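Side-chain contacts in sialyltransferase 0160 (Photobacterium damselae, PDB 4R84), which probably transfers sialic acid from CMP-sialic acid to galactosides in alpha-2,6 linkage, as a glycosyltransferase of the GT-B structural group: residues 127-132 with 435-440; 243-248 with 481-486; 293-298 with 453-458; 300-305 with 489-494. All blocks are in the same frame, centred on the assembly; numbering follows the deposited sequence. Where two conformers were deposited one is given.

Contact 1: residues 127-132 with 435-440; sequences ASLPSL and VLMMTD
Leu132 and Val435 make the main side-chain meeting between the first turn of helix 129-144 and helix 434-438; their CA atoms, 7.4 Å apart, are the nearest pair across the two segments. The CA-CB bond of Leu132 is directed toward the opposing helix. From CB, chi1 of -65° sets CG beside the backbone N, and the branch then opens over one methyl: CD1 stands 3.8 Å from Val435 CG2, while Leu132 CD2 also lies 3.8 Å from Val435 CG2. The valine methyl thus sits against both prongs of the fork, and Leu132 CD1 comes within 3.9 Å of Val435 N. The two side chains run at about a right angle. A looser second touch joins Leu129 CD1 to Met437 CE at 4.4 Å. Met438, in one of its two conformers, brings CE to 4.3 Å from Leu132 O. Behind this surface the helix end is fastened locally, since Val435 O receives Thr439 OG1 at 2.9 Å and Thr439 N at 3.0 Å, the two donors coming from opposite faces of the carbonyl plane. Phe336 and Val340 of helix 330-340 pack on Leu132, and Ser128, which touches the bound donor analogue, has its OG hydrogen-bonded to Ser432 OG. All touching residues are buried; between the two segments the contact is van der Waals packing, with polar bonds beside it.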
# COMPACT_ATOMS: atom_id res chain seq x y z
N ALA A 127 3.04 -2.90 -9.63
CA ALA A 127 1.94 -2.05 -10.06
C ALA A 127 2.06 -0.64 -9.46
O ALA A 127 3.17 -0.15 -9.24
CB ALA A 127 0.61 -2.68 -9.69
N SER A 128 0.93 0.02 -9.23
CA SER A 128 0.96 1.37 -8.67
C SER A 128 0.35 1.44 -7.29
O SER A 128 0.99 1.91 -6.35
CB SER A 128 0.23 2.36 -9.59
OG SER A 128 1.00 2.65 -10.73
N LEU A 129 -0.89 1.01 -7.20
CA LEU A 129 -1.68 1.18 -5.99
C LEU A 129 -1.03 0.53 -4.74
O LEU A 129 -0.88 1.19 -3.72
CB LEU A 129 -3.11 0.64 -6.23
CG LEU A 129 -4.07 0.92 -5.07
CD1 LEU A 129 -4.00 2.39 -4.67
CD2 LEU A 129 -5.48 0.49 -5.47
N PRO A 130 -0.60 -0.75 -4.83
CA PRO A 130 0.09 -1.31 -3.66
C PRO A 130 1.33 -0.52 -3.28
O PRO A 130 1.55 -0.24 -2.10
CB PRO A 130 0.45 -2.73 -4.11
CG PRO A 130 -0.62 -3.05 -5.16
CD PRO A 130 -0.75 -1.76 -5.90
N SER A 131 2.12 -0.11 -4.26
CA SER A 131 3.33 0.67 -3.95
C SER A 131 3.00 2.01 -3.27
O SER A 131 3.69 2.41 -2.34
CB SER A 131 4.16 0.91 -5.21
OG SER A 131 4.55 -0.32 -5.79
N LEU A 132 1.96 2.69 -3.74
CA LEU A 132 1.58 3.98 -3.18
C LEU A 132 1.08 3.83 -1.74
O LEU A 132 1.43 4.63 -0.87
CB LEU A 132 0.51 4.65 -4.05
CG LEU A 132 0.98 5.05 -5.46
CD1 LEU A 132 -0.22 5.49 -6.30
CD2 LEU A 132 1.98 6.18 -5.39
N VAL A 435 -2.43 8.30 -7.77
CA VAL A 435 -1.88 9.35 -6.90
C VAL A 435 -2.93 10.44 -6.62
O VAL A 435 -3.02 10.95 -5.51
CB VAL A 435 -0.60 9.99 -7.52
CG1 VAL A 435 -0.23 11.29 -6.81
CG2 VAL A 435 0.58 9.01 -7.46
N LEU A 436 -3.75 10.78 -7.62
CA LEU A 436 -4.77 11.81 -7.41
C LEU A 436 -5.80 11.45 -6.34
O LEU A 436 -6.15 12.27 -5.49
CB LEU A 436 -5.49 12.12 -8.74
CG LEU A 436 -4.61 12.64 -9.88
CD1 LEU A 436 -5.45 12.97 -11.12
CD2 LEU A 436 -3.80 13.86 -9.44
N MET A 437 -6.32 10.23 -6.38
CA MET A 437 -7.30 9.83 -5.38
C MET A 437 -6.64 9.79 -3.99
O MET A 437 -7.27 10.15 -2.99
CB MET A 437 -7.90 8.47 -5.76
CG MET A 437 -8.69 7.80 -4.69
SD MET A 437 -7.56 6.75 -3.80
CE MET A 437 -6.72 5.86 -5.11
N MET A 438 -5.39 9.35 -3.92
CA MET A 438 -4.65 9.24 -2.66
C MET A 438 -4.40 10.59 -2.00
O MET A 438 -4.33 10.70 -0.77
CB MET A 438 -3.30 8.55 -2.88
CG MET A 438 -3.36 7.07 -3.24
SD MET A 438 -3.93 6.01 -1.90
CE MET A 438 -2.61 6.19 -0.69
N THR A 439 -4.22 11.62 -2.82
CA THR A 439 -3.84 12.93 -2.31
C THR A 439 -5.01 13.90 -2.30
O THR A 439 -4.82 15.12 -2.13
CB THR A 439 -2.68 13.53 -3.14
OG1 THR A 439 -3.09 13.63 -4.51
CG2 THR A 439 -1.43 12.67 -3.04
N ASP A 440 -6.21 13.34 -2.47
CA ASP A 440 -7.47 14.09 -2.46
C ASP A 440 -7.46 15.15 -3.55
O ASP A 440 -7.93 16.27 -3.34
CB ASP A 440 -7.71 14.73 -1.09
CG ASP A 440 -9.17 15.10 -0.87
OD1 ASP A 440 -10.03 14.59 -1.61
OD2 ASP A 440 -9.45 15.88 0.06

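Contact 2: residues 243-248 with 481-486; sequences LYQWKD and KSPLVQ
Tyr244 OH is gripped by two waters, each of which reaches the segment 481-486. One water lies 2.6 Å from Tyr244 OH, in the plane of the ring, and donates to Gln486 OE1 at 3.0 Å; the other lies 3.0 Å from Tyr244 OH and donates to Lys481 O at 2.7 Å. Through them the phenol reaches Gln486 on the opposing helix and the carbonyl of Lys481 just ahead of it. Its ring swings there because CG is anti to the backbone N (chi1 177°). Pro483 crosses it at about a right angle, bringing CB to 3.6 Å from Tyr244 CD2, while Pro483 O lies over one ring face. Gln486 comes in obliquely with its methylenes: CG is 3.5 Å from Tyr244 OH. Bent at chi2 (-58°), the glutamine then turns its amide so that NE2 bonds to Leu480 O, just before the segment, leaving OE1 for the water. Ser482 caps the helix, its OG accepting a weak bond from Val485 N, and Pro483 occupies the first helical turn. The contact joins helix 237-246, which follows strand 225-233 of the large mixed sheet, to the N-terminal end of helix 483-490, in an enzyme of the two-domain GT-B fold.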
# COMPACT_ATOMS: atom_id res chain seq x y z
N LEU A 243 -12.23 -12.48 -9.12
CA LEU A 243 -13.27 -12.87 -8.17
C LEU A 243 -14.59 -13.11 -8.91
O LEU A 243 -15.29 -14.09 -8.64
CB LEU A 243 -13.44 -11.79 -7.09
CG LEU A 243 -12.40 -11.86 -5.95
CD1 LEU A 243 -12.45 -10.59 -5.11
CD2 LEU A 243 -12.63 -13.10 -5.09
N TYR A 244 -14.91 -12.23 -9.85
CA TYR A 244 -16.11 -12.39 -10.66
C TYR A 244 -16.13 -13.73 -11.40
O TYR A 244 -17.15 -14.43 -11.42
CB TYR A 244 -16.21 -11.24 -11.66
CG TYR A 244 -17.38 -11.36 -12.61
CD1 TYR A 244 -18.62 -10.86 -12.26
CD2 TYR A 244 -17.23 -11.96 -13.85
CE1 TYR A 244 -19.71 -10.97 -13.13
CE2 TYR A 244 -18.30 -12.07 -14.71
CZ TYR A 244 -19.53 -11.57 -14.35
OH TYR A 244 -20.59 -11.69 -15.22
N GLN A 245 -15.00 -14.08 -12.01
CA GLN A 245 -14.91 -15.29 -12.80
C GLN A 245 -14.93 -16.54 -11.94
O GLN A 245 -15.21 -17.63 -12.43
CB GLN A 245 -13.64 -15.25 -13.66
CG GLN A 245 -13.72 -14.23 -14.80
CD GLN A 245 -12.39 -14.01 -15.51
OE1 GLN A 245 -11.32 -14.18 -14.92
NE2 GLN A 245 -12.45 -13.65 -16.78
N TRP A 246 -14.66 -16.37 -10.64
CA TRP A 246 -14.51 -17.49 -9.71
C TRP A 246 -15.75 -17.71 -8.83
O TRP A 246 -15.92 -18.77 -8.23
CB TRP A 246 -13.26 -17.23 -8.84
CG TRP A 246 -13.03 -18.13 -7.68
CD1 TRP A 246 -12.39 -19.34 -7.69
CD2 TRP A 246 -13.37 -17.86 -6.32
NE1 TRP A 246 -12.34 -19.85 -6.41
CE2 TRP A 246 -12.94 -18.96 -5.55
CE3 TRP A 246 -14.03 -16.81 -5.68
CZ2 TRP A 246 -13.14 -19.03 -4.17
CZ3 TRP A 246 -14.22 -16.87 -4.33
CH2 TRP A 246 -13.78 -17.98 -3.58
N LYS A 247 -16.63 -16.71 -8.77
CA LYS A 247 -17.67 -16.66 -7.73
C LYS A 247 -18.69 -17.79 -7.83
O LYS A 247 -19.32 -18.14 -6.83
CB LYS A 247 -18.39 -15.30 -7.75
CG LYS A 247 -19.26 -15.02 -8.99
CD LYS A 247 -19.95 -13.66 -8.84
CE LYS A 247 -20.68 -13.21 -10.11
NZ LYS A 247 -21.67 -14.23 -10.57
N ASP A 248 -18.84 -18.37 -9.02
CA ASP A 248 -19.84 -19.43 -9.20
C ASP A 248 -19.23 -20.83 -9.15
O ASP A 248 -19.94 -21.82 -9.31
CB ASP A 248 -20.58 -19.23 -10.52
CG ASP A 248 -21.32 -17.90 -10.57
OD1 ASP A 248 -22.01 -17.58 -9.58
OD2 ASP A 248 -21.20 -17.19 -11.59
N LYS A 481 -21.33 -6.91 -21.58
CA LYS A 481 -21.38 -8.27 -21.03
C LYS A 481 -20.03 -8.72 -20.45
O LYS A 481 -19.94 -9.79 -19.84
CB LYS A 481 -21.83 -9.26 -22.11
CG LYS A 481 -23.25 -9.05 -22.63
CD LYS A 481 -23.56 -10.07 -23.73
CE LYS A 481 -24.96 -9.89 -24.32
NZ LYS A 481 -24.99 -8.93 -25.46
N SER A 482 -18.99 -7.92 -20.63
CA SER A 482 -17.67 -8.30 -20.14
C SER A 482 -17.64 -8.35 -18.61
O SER A 482 -18.36 -7.60 -17.95
CB SER A 482 -16.60 -7.33 -20.65
OG SER A 482 -16.70 -6.06 -20.03
N PRO A 483 -16.79 -9.23 -18.06
CA PRO A 483 -16.59 -9.32 -16.61
C PRO A 483 -16.28 -7.97 -15.98
O PRO A 483 -16.88 -7.62 -14.97
CB PRO A 483 -15.40 -10.28 -16.48
CG PRO A 483 -15.54 -11.18 -17.66
CD PRO A 483 -16.11 -10.32 -18.78
N LEU A 484 -15.39 -7.20 -16.59
CA LEU A 484 -15.03 -5.90 -16.04
C LEU A 484 -16.25 -5.00 -15.87
O LEU A 484 -16.45 -4.42 -14.81
CB LEU A 484 -14.00 -5.20 -16.92
CG LEU A 484 -13.50 -3.88 -16.33
CD1 LEU A 484 -12.85 -4.11 -14.97
CD2 LEU A 484 -12.52 -3.21 -17.29
N VAL A 485 -17.07 -4.89 -16.91
CA VAL A 485 -18.23 -4.02 -16.81
C VAL A 485 -19.25 -4.58 -15.82
O VAL A 485 -19.83 -3.83 -15.02
CB VAL A 485 -18.88 -3.80 -18.19
CG1 VAL A 485 -20.19 -3.04 -18.06
CG2 VAL A 485 -17.91 -3.04 -19.08
N GLN A 486 -19.45 -5.89 -15.83
CA GLN A 486 -20.39 -6.51 -14.89
C GLN A 486 -20.00 -6.21 -13.45
O GLN A 486 -20.86 -5.93 -12.61
CB GLN A 486 -20.47 -8.03 -15.13
CG GLN A 486 -21.24 -8.42 -16.41
CD GLN A 486 -22.66 -7.89 -16.41
OE1 GLN A 486 -23.44 -8.18 -15.50
NE2 GLN A 486 -23.01 -7.11 -17.43
O HOH W 1 -22.96 -11.02 -14.53
O HOH W 2 -19.25 -11.55 -17.88

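Contact 3: residues 293-298 with 453-458; sequences YFLRED and LYFTIP. With CSF (cytidine-5'-monophosphate-3-fluoro-N-acetyl-neuraminic acid), chain E.
Leu295 meets the Phe455 ring at its edge instead of over a face: CD1 lies in the ring plane, 3.7 Å from Phe455 CD2. The meeting belongs to the two-domain GT-B fold, in which Leu295 follows strand 290-294 of one Rossmann-like sheet and Phe455 closes a 3-10 turn in the loop between strands 445-447 and 462-468. Leu295 takes an uncommon torsion to get there, with CG in the crowded position between the backbone N and the carbonyl carbon (chi1 53°). The same CD1 methyl rests 3.9 Å from Phe455 CB and also 3.9 Å from Phe455 O, so one carbon touches side chain and backbone together. Nearer the main chain, Leu295 CB and Thr456 CG2 come to 4.2 Å.

Beside this apolar patch lies a water that donates to Phe455 O at 2.9 Å. Its other leg, to Arg296 NH1, is too short to be sound, so the bridge is doubtful in detail. Asp298 fixes the orientation of the guanidinium, which holds it side-on: NE reaches Asp298 OD1 at 2.8 Å and NH2 reaches Asp298 OD2 at 2.8 Å, both oxygens using their syn lone pairs and both lying near the guanidinium plane. NH2 also bonds to Leu491 O, and Arg296 N to Tyr240 OH, which ties the loop to helix 237-246. On the far side of the 3-10 turn the segment reaches the donor analogue, where Leu453 CD2 touches cytosine atom C4 of the ligand at 3.8 Å.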
# COMPACT_ATOMS: atom_id res chain seq x y z
N TYR A 293 -6.01 -5.93 1.97
CA TYR A 293 -6.59 -4.62 1.74
C TYR A 293 -7.29 -4.62 0.40
O TYR A 293 -6.64 -4.70 -0.64
CB TYR A 293 -5.53 -3.53 1.80
CG TYR A 293 -5.06 -3.31 3.21
CD1 TYR A 293 -5.84 -2.61 4.11
CD2 TYR A 293 -3.86 -3.87 3.65
CE1 TYR A 293 -5.43 -2.43 5.42
CE2 TYR A 293 -3.44 -3.70 4.97
CZ TYR A 293 -4.24 -2.98 5.83
OH TYR A 293 -3.86 -2.79 7.13
N PHE A 294 -8.62 -4.53 0.45
CA PHE A 294 -9.46 -4.48 -0.74
C PHE A 294 -9.70 -3.02 -1.14
O PHE A 294 -10.09 -2.21 -0.30
CB PHE A 294 -10.81 -5.15 -0.48
CG PHE A 294 -10.79 -6.65 -0.51
CD1 PHE A 294 -10.24 -7.38 0.55
CD2 PHE A 294 -11.41 -7.35 -1.54
CE1 PHE A 294 -10.25 -8.76 0.54
CE2 PHE A 294 -11.43 -8.73 -1.56
CZ PHE A 294 -10.85 -9.44 -0.52
N LEU A 295 -9.49 -2.66 -2.40
CA LEU A 295 -9.90 -1.33 -2.86
C LEU A 295 -11.42 -1.16 -2.74
O LEU A 295 -11.90 -0.06 -2.48
CB LEU A 295 -9.37 -1.04 -4.26
CG LEU A 295 -9.60 -1.95 -5.45
CD1 LEU A 295 -10.94 -1.64 -6.10
CD2 LEU A 295 -8.47 -1.70 -6.42
N ARG A 296 -12.17 -2.24 -2.96
CA ARG A 296 -13.61 -2.22 -2.69
C ARG A 296 -14.03 -3.45 -1.87
O ARG A 296 -14.48 -4.46 -2.41
CB ARG A 296 -14.41 -2.16 -4.00
CG ARG A 296 -14.36 -0.81 -4.69
CD ARG A 296 -15.12 0.25 -3.91
NE ARG A 296 -16.54 -0.06 -3.76
CZ ARG A 296 -17.48 0.36 -4.61
NH1 ARG A 296 -17.13 1.11 -5.65
NH2 ARG A 296 -18.75 0.03 -4.42
N GLU A 297 -13.86 -3.36 -0.55
CA GLU A 297 -14.18 -4.47 0.34
C GLU A 297 -15.65 -4.83 0.25
O GLU A 297 -16.03 -5.98 0.44
CB GLU A 297 -13.80 -4.15 1.79
CG GLU A 297 -13.99 -5.36 2.71
CD GLU A 297 -13.91 -5.03 4.19
OE1 GLU A 297 -13.83 -3.83 4.53
OE2 GLU A 297 -13.94 -5.96 5.02
N ASP A 298 -16.49 -3.84 -0.05
CA ASP A 298 -17.92 -4.09 -0.11
C ASP A 298 -18.32 -5.00 -1.27
O ASP A 298 -19.44 -5.48 -1.30
CB ASP A 298 -18.68 -2.76 -0.20
CG ASP A 298 -18.27 -1.92 -1.40
OD1 ASP A 298 -17.08 -1.96 -1.77
OD2 ASP A 298 -19.13 -1.21 -1.95
N LEU A 453 -7.77 2.47 -13.21
CA LEU A 453 -7.82 3.67 -12.40
C LEU A 453 -9.26 4.05 -12.00
O LEU A 453 -9.45 4.75 -11.00
CB LEU A 453 -7.14 4.84 -13.13
CG LEU A 453 -7.82 5.42 -14.39
CD1 LEU A 453 -8.83 6.52 -14.03
CD2 LEU A 453 -6.72 5.96 -15.34
N TYR A 454 -10.25 3.60 -12.76
CA TYR A 454 -11.64 3.96 -12.46
C TYR A 454 -12.19 3.23 -11.23
O TYR A 454 -13.24 3.60 -10.71
CB TYR A 454 -12.55 3.70 -13.68
CG TYR A 454 -12.45 4.82 -14.67
CD1 TYR A 454 -13.19 5.99 -14.51
CD2 TYR A 454 -11.54 4.76 -15.72
CE1 TYR A 454 -13.06 7.05 -15.38
CE2 TYR A 454 -11.40 5.80 -16.59
CZ TYR A 454 -12.16 6.94 -16.42
OH TYR A 454 -11.99 7.97 -17.32
N PHE A 455 -11.45 2.24 -10.73
CA PHE A 455 -11.90 1.51 -9.56
C PHE A 455 -11.66 2.26 -8.25
O PHE A 455 -12.16 1.85 -7.21
CB PHE A 455 -11.23 0.15 -9.51
CG PHE A 455 -12.03 -0.92 -10.17
CD1 PHE A 455 -12.31 -0.84 -11.53
CD2 PHE A 455 -12.55 -1.97 -9.45
CE1 PHE A 455 -13.06 -1.81 -12.15
CE2 PHE A 455 -13.31 -2.94 -10.07
CZ PHE A 455 -13.57 -2.86 -11.41
N THR A 456 -10.93 3.36 -8.30
CA THR A 456 -10.75 4.13 -7.08
C THR A 456 -11.21 5.57 -7.27
O THR A 456 -10.67 6.50 -6.68
CB THR A 456 -9.30 4.08 -6.58
OG1 THR A 456 -8.40 4.40 -7.66
CG2 THR A 456 -8.97 2.69 -6.06
N ILE A 457 -12.23 5.73 -8.10
CA ILE A 457 -12.89 7.03 -8.23
C ILE A 457 -14.32 6.91 -7.71
O ILE A 457 -15.04 6.00 -8.14
CB ILE A 457 -12.93 7.51 -9.68
CG1 ILE A 457 -11.53 7.52 -10.30
CG2 ILE A 457 -13.57 8.89 -9.76
CD1 ILE A 457 -11.55 7.91 -11.78
N PRO A 458 -14.73 7.81 -6.80
CA PRO A 458 -16.13 7.82 -6.34
C PRO A 458 -17.07 7.89 -7.52
O PRO A 458 -16.78 8.61 -8.49
CB PRO A 458 -16.21 9.08 -5.48
CG PRO A 458 -14.79 9.30 -4.99
CD PRO A 458 -13.92 8.86 -6.15
C5A CSF E . -4.82 -3.85 -19.82
C4A CSF E . -3.74 -3.90 -18.75
C2A CSF E . -3.16 -1.50 -19.31
O6A CSF E . -4.24 -1.55 -20.26
C6A CSF E . -5.32 -2.41 -19.92
C3A CSF E . -2.60 -2.91 -19.07
O4A CSF E . -3.23 -5.23 -18.67
N5A CSF E . -5.91 -4.72 -19.44
C7A CSF E . -6.35 -2.30 -21.03
C8A CSF E . -6.86 -0.88 -21.13
C9A CSF E . -8.04 -0.81 -22.09
O9A CSF E . -8.50 0.54 -22.11
O8A CSF E . -7.31 -0.48 -19.83
O7A CSF E . -5.74 -2.65 -22.27
C1A CSF E . -2.06 -0.61 -19.87
OBA CSF E . -1.08 -0.35 -19.15
OAA CSF E . -2.16 -0.18 -21.04
O1A CSF E . -3.54 -0.98 -18.04
O2A CSF E . -5.34 -0.07 -16.57
N1 CSF E . -2.68 5.22 -16.24
C2 CSF E . -2.66 6.60 -15.96
N3 CSF E . -3.33 7.46 -16.76
C4 CSF E . -4.02 6.98 -17.81
C5 CSF E . -4.04 5.62 -18.11
C6 CSF E . -3.34 4.74 -17.29
C3' CSF E . -3.17 2.63 -14.38
C2' CSF E . -2.62 4.00 -14.08
C1' CSF E . -1.89 4.34 -15.36
O4' CSF E . -1.62 3.10 -16.03
C4' CSF E . -2.06 2.03 -15.20
PA CSF E . -4.44 0.33 -17.71
O5' CSF E . -3.44 1.36 -17.03
C5' CSF E . -2.51 0.87 -16.07
O3' CSF E . -3.47 1.91 -13.19
O2' CSF E . -1.62 3.93 -13.05
N4 CSF E . -4.69 7.84 -18.61
O2 CSF E . -2.01 7.01 -14.96
O3A CSF E . -4.99 1.00 -18.94
C10 CSF E . -6.41 -5.65 -20.25
O10 CSF E . -5.93 -5.91 -21.35
C11 CSF E . -7.64 -6.36 -19.74
F3A CSF E . -1.93 -3.31 -20.20
O HOH W 3 -14.94 2.00 -6.59

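Contact 4: residues 300-305 with 489-494; sequences LDVEAN and LTLGIV
Val302 and Thr490, whose CA atoms are 7.2 Å apart, face each other across the ends of two helices: Glu303 is the first residue to leave helical angles in one segment, and Gly492, with phi 76°, closes the other in a Schellman motif that includes Gly492 N to Leu489 O at 3.0 Å. The side chains of Val302 and Thr490 slide past each other in opposite directions, methyl beside methyl, with Val302 CG2 3.7 Å from Thr490 CG2. With Val302 CG1 anti to the carbonyl carbon (chi1 -61°), CG2 falls between the backbone N and that carbon, and it also comes to 4.0 Å from Thr490 O and 4.2 Å from Leu491 CD2. Thr490 offers its methyl because its torsion sends CG2 opposite the backbone N while OG1 turns back beside that N, where it bonds to Gln486 O in the preceding turn. The hydroxyl is thereby satisfied inside its own helix, and the face presented to Val302 is apolar. Glu303 reaches in at the side: its OE1 stops 4.4 Å from Thr490 CG2, a loose contact, whereas OE2 accepts from Asn305 N at 3.2 Å through its anti lone pair, along a nearly straight bond of 167°. The carboxylate thus grips the start of the following 3-10 turn. In the wider fold, Leu300 packs on Leu309 and Arg310 of helix 307-313, Asp301 makes a salt bridge with Arg310, and Leu491, beside Thr490, lies against Phe455 in the loop that precedes strand 462-468.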
# COMPACT_ATOMS: atom_id res chain seq x y z
N LEU A 300 -17.45 -7.91 -1.48
CA LEU A 300 -17.74 -9.16 -0.79
C LEU A 300 -19.14 -9.15 -0.16
O LEU A 300 -19.66 -10.20 0.20
CB LEU A 300 -16.70 -9.44 0.30
CG LEU A 300 -15.26 -9.56 -0.19
CD1 LEU A 300 -14.32 -9.72 1.02
CD2 LEU A 300 -15.11 -10.71 -1.16
N ASP A 301 -19.71 -7.95 -0.02
CA ASP A 301 -21.08 -7.78 0.50
C ASP A 301 -22.11 -7.77 -0.62
O ASP A 301 -23.11 -8.49 -0.56
CB ASP A 301 -21.21 -6.47 1.29
CG ASP A 301 -20.35 -6.45 2.54
OD1 ASP A 301 -20.25 -7.49 3.22
OD2 ASP A 301 -19.79 -5.37 2.85
N VAL A 302 -21.88 -6.93 -1.63
CA VAL A 302 -22.90 -6.72 -2.67
C VAL A 302 -23.02 -7.90 -3.63
O VAL A 302 -24.08 -8.11 -4.22
CB VAL A 302 -22.64 -5.44 -3.50
CG1 VAL A 302 -22.65 -4.21 -2.60
CG2 VAL A 302 -21.32 -5.53 -4.26
N GLU A 303 -21.96 -8.68 -3.78
CA GLU A 303 -22.03 -9.87 -4.61
C GLU A 303 -22.36 -11.09 -3.77
O GLU A 303 -21.51 -11.62 -3.06
CB GLU A 303 -20.72 -10.05 -5.39
CG GLU A 303 -20.66 -11.34 -6.16
CD GLU A 303 -21.87 -11.51 -7.07
OE1 GLU A 303 -22.04 -10.72 -8.01
OE2 GLU A 303 -22.66 -12.45 -6.82
N ALA A 304 -23.60 -11.55 -3.87
CA ALA A 304 -24.10 -12.56 -2.94
C ALA A 304 -23.31 -13.86 -3.00
O ALA A 304 -23.18 -14.55 -1.99
CB ALA A 304 -25.57 -12.84 -3.19
N ASN A 305 -22.75 -14.19 -4.17
CA ASN A 305 -21.98 -15.42 -4.30
C ASN A 305 -20.57 -15.31 -3.72
O ASN A 305 -19.77 -16.24 -3.86
CB ASN A 305 -21.89 -15.86 -5.76
CG ASN A 305 -23.18 -16.49 -6.25
OD1 ASN A 305 -23.85 -17.22 -5.52
ND2 ASN A 305 -23.55 -16.21 -7.50
N LEU A 489 -20.70 -2.43 -12.77
CA LEU A 489 -22.13 -2.24 -12.59
C LEU A 489 -22.59 -2.67 -11.20
O LEU A 489 -23.32 -1.94 -10.53
CB LEU A 489 -22.91 -2.99 -13.67
CG LEU A 489 -22.84 -2.43 -15.10
CD1 LEU A 489 -23.41 -3.42 -16.11
CD2 LEU A 489 -23.55 -1.09 -15.23
N THR A 490 -22.16 -3.85 -10.76
CA THR A 490 -22.50 -4.37 -9.42
C THR A 490 -22.01 -3.45 -8.30
O THR A 490 -22.68 -3.27 -7.27
CB THR A 490 -21.91 -5.79 -9.23
OG1 THR A 490 -22.51 -6.68 -10.17
CG2 THR A 490 -22.18 -6.32 -7.82
N LEU A 491 -20.83 -2.88 -8.51
CA LEU A 491 -20.22 -1.96 -7.56
C LEU A 491 -20.78 -0.53 -7.66
O LEU A 491 -20.45 0.32 -6.85
CB LEU A 491 -18.70 -1.94 -7.74
CG LEU A 491 -17.95 -3.17 -7.26
CD1 LEU A 491 -16.48 -3.09 -7.69
CD2 LEU A 491 -18.06 -3.30 -5.75
N GLY A 492 -21.60 -0.26 -8.67
CA GLY A 492 -22.19 1.06 -8.79
C GLY A 492 -21.24 2.13 -9.30
O GLY A 492 -21.51 3.34 -9.19
N ILE A 493 -20.14 1.71 -9.90
CA ILE A 493 -19.17 2.65 -10.41
C ILE A 493 -19.75 3.33 -11.63
O ILE A 493 -19.61 4.54 -11.80
CB ILE A 493 -17.85 1.97 -10.77
CG1 ILE A 493 -17.25 1.32 -9.52
CG2 ILE A 493 -16.88 2.97 -11.40
CD1 ILE A 493 -16.01 0.49 -9.79
N VAL A 494 -20.39 2.53 -12.46
CA VAL A 494 -21.10 3.04 -13.62
C VAL A 494 -22.48 2.40 -13.73
O VAL A 494 -22.72 1.33 -13.17
CB VAL A 494 -20.33 2.77 -14.93
CG1 VAL A 494 -19.05 3.55 -14.98
CG2 VAL A 494 -20.06 1.30 -15.07

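Contacts 2 and 4 share helix 483-490, their centres 10 Å apart. Contact 3 lies 11 Å, centre to centre, from both contact 1 and contact 4. It touches contact 1 where Leu129 CD2 meets Leu295 CD2 at 3.8 Å, and contact 4 where Phe294 CZ meets Leu300 CD1, also at 3.8 Å. Phe455 also meets contact 2, its CE1 lying 3.6 Å from Leu484 CD1. Contact 3 thus touches the other three; contact 1 touches neither 2 nor 4 (nearest atoms about 13 and 11 Å apart). Contacts 1 and 3 border the donor pocket through Ser128 and Leu453, whereas the Gln245 side chain of contact 2 stays about 9 Å from the ligand.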